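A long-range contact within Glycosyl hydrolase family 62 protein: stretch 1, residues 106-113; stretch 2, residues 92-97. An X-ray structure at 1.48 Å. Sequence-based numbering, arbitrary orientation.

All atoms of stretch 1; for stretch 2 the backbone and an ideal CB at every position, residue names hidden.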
# COMPACT_ATOMS: atom_id res chain seq x y z
N TYR A 106 0.05 -12.27 -8.06
CA TYR A 106 -1.21 -12.29 -7.35
C TYR A 106 -1.61 -13.70 -6.93
O TYR A 106 -1.19 -14.69 -7.56
CB TYR A 106 -2.34 -11.70 -8.20
CG TYR A 106 -2.64 -12.52 -9.44
CD1 TYR A 106 -1.92 -12.31 -10.62
CD2 TYR A 106 -3.62 -13.51 -9.42
CE1 TYR A 106 -2.16 -13.06 -11.75
CE2 TYR A 106 -3.89 -14.26 -10.56
CZ TYR A 106 -3.14 -14.04 -11.70
OH TYR A 106 -3.39 -14.78 -12.84
N SER A 107 -2.40 -13.75 -5.85
CA SER A 107 -3.12 -14.95 -5.42
C SER A 107 -4.61 -14.65 -5.41
O SER A 107 -5.02 -13.49 -5.34
CB SER A 107 -2.67 -15.37 -4.01
OG SER A 107 -1.31 -15.72 -4.01
N THR A 108 -5.42 -15.69 -5.43
CA THR A 108 -6.85 -15.53 -5.31
C THR A 108 -7.40 -16.39 -4.18
O THR A 108 -6.72 -17.29 -3.70
CB THR A 108 -7.60 -15.87 -6.60
OG1 THR A 108 -7.38 -17.25 -6.94
CG2 THR A 108 -7.14 -14.96 -7.71
N ASN A 109 -8.63 -16.09 -3.78
CA ASN A 109 -9.29 -16.77 -2.66
C ASN A 109 -10.76 -16.40 -2.66
O ASN A 109 -11.09 -15.22 -2.63
CB ASN A 109 -8.64 -16.31 -1.34
CG ASN A 109 -8.99 -17.19 -0.16
OD1 ASN A 109 -10.01 -17.89 -0.14
ND2 ASN A 109 -8.15 -17.15 0.84
N PRO A 110 -11.67 -17.39 -2.65
CA PRO A 110 -13.08 -17.02 -2.59
C PRO A 110 -13.50 -16.45 -1.24
O PRO A 110 -14.59 -15.90 -1.17
CB PRO A 110 -13.81 -18.34 -2.85
CG PRO A 110 -12.85 -19.39 -2.50
CD PRO A 110 -11.48 -18.84 -2.83
N ASP A 111 -12.69 -16.62 -0.20
CA ASP A 111 -13.08 -16.27 1.18
C ASP A 111 -11.92 -15.63 1.93
O ASP A 111 -10.97 -16.31 2.31
CB ASP A 111 -13.55 -17.54 1.91
CG ASP A 111 -13.97 -17.29 3.34
OD1 ASP A 111 -14.17 -16.11 3.72
OD2 ASP A 111 -14.16 -18.33 4.03
N ILE A 112 -12.02 -14.31 2.17
CA ILE A 112 -10.97 -13.58 2.88
C ILE A 112 -10.76 -14.10 4.29
O ILE A 112 -9.65 -14.00 4.85
CB ILE A 112 -11.26 -12.05 2.88
CG1 ILE A 112 -10.01 -11.25 3.30
CG2 ILE A 112 -12.45 -11.70 3.76
CD1 ILE A 112 -10.21 -9.77 3.13
N ASN A 113 -11.80 -14.68 4.88
CA ASN A 113 -11.70 -15.32 6.20
C ASN A 113 -10.98 -16.66 6.22
O ASN A 113 -10.88 -17.27 7.27
CB ASN A 113 -13.10 -15.50 6.81
CG ASN A 113 -13.62 -14.22 7.40
OD1 ASN A 113 -14.61 -13.68 6.94
ND2 ASN A 113 -12.95 -13.73 8.43
N UNK A 92 -15.76 -11.87 -10.68
CA UNK A 92 -15.36 -13.27 -10.50
C UNK A 92 -15.72 -13.84 -9.15
O UNK A 92 -15.45 -15.02 -8.91
CB UNK A 92 -13.85 -13.41 -10.71
N UNK A 93 -16.24 -13.00 -8.27
CA UNK A 93 -16.59 -13.42 -6.91
C UNK A 93 -15.36 -14.03 -6.24
O UNK A 93 -15.41 -15.06 -5.53
CB UNK A 93 -17.75 -14.42 -6.92
N UNK A 94 -14.20 -13.40 -6.47
CA UNK A 94 -12.94 -13.85 -5.87
C UNK A 94 -12.22 -12.64 -5.28
O UNK A 94 -12.17 -11.59 -5.92
CB UNK A 94 -12.06 -14.56 -6.90
N UNK A 95 -11.64 -12.82 -4.10
CA UNK A 95 -10.68 -11.88 -3.56
C UNK A 95 -9.34 -12.11 -4.27
O UNK A 95 -8.95 -13.25 -4.59
CB UNK A 95 -10.55 -12.04 -2.04
N UNK A 96 -8.65 -10.99 -4.53
CA UNK A 96 -7.29 -10.98 -5.04
C UNK A 96 -6.38 -10.42 -3.98
O UNK A 96 -6.77 -9.48 -3.24
CB UNK A 96 -7.18 -10.17 -6.33
N UNK A 97 -5.16 -10.96 -3.93
CA UNK A 97 -4.06 -10.44 -3.13
C UNK A 97 -2.89 -10.24 -4.11
O UNK A 97 -2.38 -11.23 -4.67
CB UNK A 97 -3.70 -11.38 -1.98

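The two stretches run antiparallel, with strand directions at 154°. Backbone pairing fixes the register and decides which side chains share a face.

Position 92 has no atom of stretch 1 within 5.5 Å of its ideal CB, although its CA-to-CB bond points toward that stretch. A long polar or flexible side chain would fit, and the backbone narrows the choice little. The residue is Gln-92. It makes no contact with stretch 1; its OE1 is hydrogen-bonded to the side chain of position 96.

Position 93 has phi/psi of 56/41, a left-handed conformation. Glycine, asparagine or aspartate take it most easily, and CB points sideways into space free of stretch 1. The residue is Arg-93, so a side chain with a CB is accommodated here. Its side chain does not reach stretch 1. Its contribution is through the backbone: one water donates to Arg-93 O and to Pro-110 O, at 2.7 Å each, and links the stretches beyond the paired strands.

Position 94 opens the strand. Its CB points sideways, 4.4 Å from Asn-109 O and 4.7 Å from Thr-108 CB. The Pro-110 ring lies nearby, so a medium apolar side chain such as leucine, isoleucine, valine or methionine would suit. The residue is Leu-94. Its end comes nearer than its CB: CD2 is 4.1 Å from Pro-110 CD, and CD1 is 4.2 Å from Thr-108 CB.

Position 95 forms a hydrogen-bonded pair with Asn-109. Its N donates to Asn-109 O (2.9 Å), and Asn-109 N donates to its O (3.0 Å). The ideal CB is tight against Asn-109 O at 3.3 Å and 5.0 Å from Ile-112 CB. Ile-112 offers an apolar surface that a large flat or branched apolar side chain could cover. The residue is Trp-95, with the largest covered area of the stretch, 118 Å². Ile-112 CB sits over one face of the indole, 3.8 Å from the centroid of the five-membered ring. Pro-110 O lies at the ring edge, 3.8 Å from Trp-95 CD1.

Position 96 faces Thr-108 in a non-hydrogen-bonded pair. Its CA approaches Ser-107 O at 3.4 Å in a CA-H...O contact. The ideal CB is 5.0 Å from Thr-108 CG2 and 5.4 Å from Tyr-106 CB. A methyl and an aromatic ring on this face favour an aromatic or long apolar side chain. The residue is Tyr-96. Thr-108 CG2 lies over its ring face, 3.6 Å from the centroid. The Tyr-106 ring meets it obliquely, with Tyr-106 CD2 3.6 Å from Tyr-96 CE2. Tyr-96 OH donates to Gln-92 OE1 at 2.6 Å.

Position 97 pairs with Ser-107 through two hydrogen bonds: its N to Ser-107 O (2.9 Å) and Ser-107 N to its O (2.8 Å). CB shares a face with the small Ser-107 side chain, so many beta-forming residues would do. The residue is Leu-97. Its O also receives a CA-H...O contact from Tyr-106 CA at 3.1 Å.

Stretch 2, residues 92-97: QRLWYL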
# COMPACT_ATOMS: atom_id res chain seq x y z
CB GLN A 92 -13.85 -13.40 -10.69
CG GLN A 92 -13.44 -13.09 -12.11
CD GLN A 92 -11.95 -12.95 -12.28
OE1 GLN A 92 -11.19 -13.30 -11.39
NE2 GLN A 92 -11.54 -12.49 -13.43
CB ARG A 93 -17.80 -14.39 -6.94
CG ARG A 93 -19.05 -13.69 -7.47
CD ARG A 93 -20.19 -14.62 -7.87
NE ARG A 93 -20.45 -15.65 -6.88
CZ ARG A 93 -21.30 -15.55 -5.86
NH1 ARG A 93 -22.02 -14.45 -5.62
NH2 ARG A 93 -21.43 -16.59 -5.03
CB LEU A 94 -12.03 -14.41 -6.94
CG LEU A 94 -12.31 -15.80 -7.48
CD1 LEU A 94 -11.27 -16.05 -8.55
CD2 LEU A 94 -12.21 -16.84 -6.36
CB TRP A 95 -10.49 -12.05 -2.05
CG TRP A 95 -11.70 -11.76 -1.24
CD1 TRP A 95 -12.67 -12.63 -0.90
CD2 TRP A 95 -12.04 -10.50 -0.63
NE1 TRP A 95 -13.62 -12.00 -0.12
CE2 TRP A 95 -13.25 -10.70 0.06
CE3 TRP A 95 -11.43 -9.25 -0.60
CZ2 TRP A 95 -13.87 -9.67 0.76
CZ3 TRP A 95 -12.05 -8.22 0.12
CH2 TRP A 95 -13.27 -8.45 0.77
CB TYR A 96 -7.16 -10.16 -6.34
CG TYR A 96 -7.56 -10.90 -7.58
CD1 TYR A 96 -8.88 -11.21 -7.84
CD2 TYR A 96 -6.60 -11.32 -8.50
CE1 TYR A 96 -9.24 -11.94 -8.97
CE2 TYR A 96 -6.95 -12.04 -9.61
CZ TYR A 96 -8.26 -12.34 -9.85
OH TYR A 96 -8.62 -13.07 -10.98
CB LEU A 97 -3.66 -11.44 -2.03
CG LEU A 97 -2.72 -10.89 -0.96
CD1 LEU A 97 -3.38 -9.79 -0.11
CD2 LEU A 97 -2.18 -12.01 -0.07
O HOH W 1 -16.51 -15.48 -3.09
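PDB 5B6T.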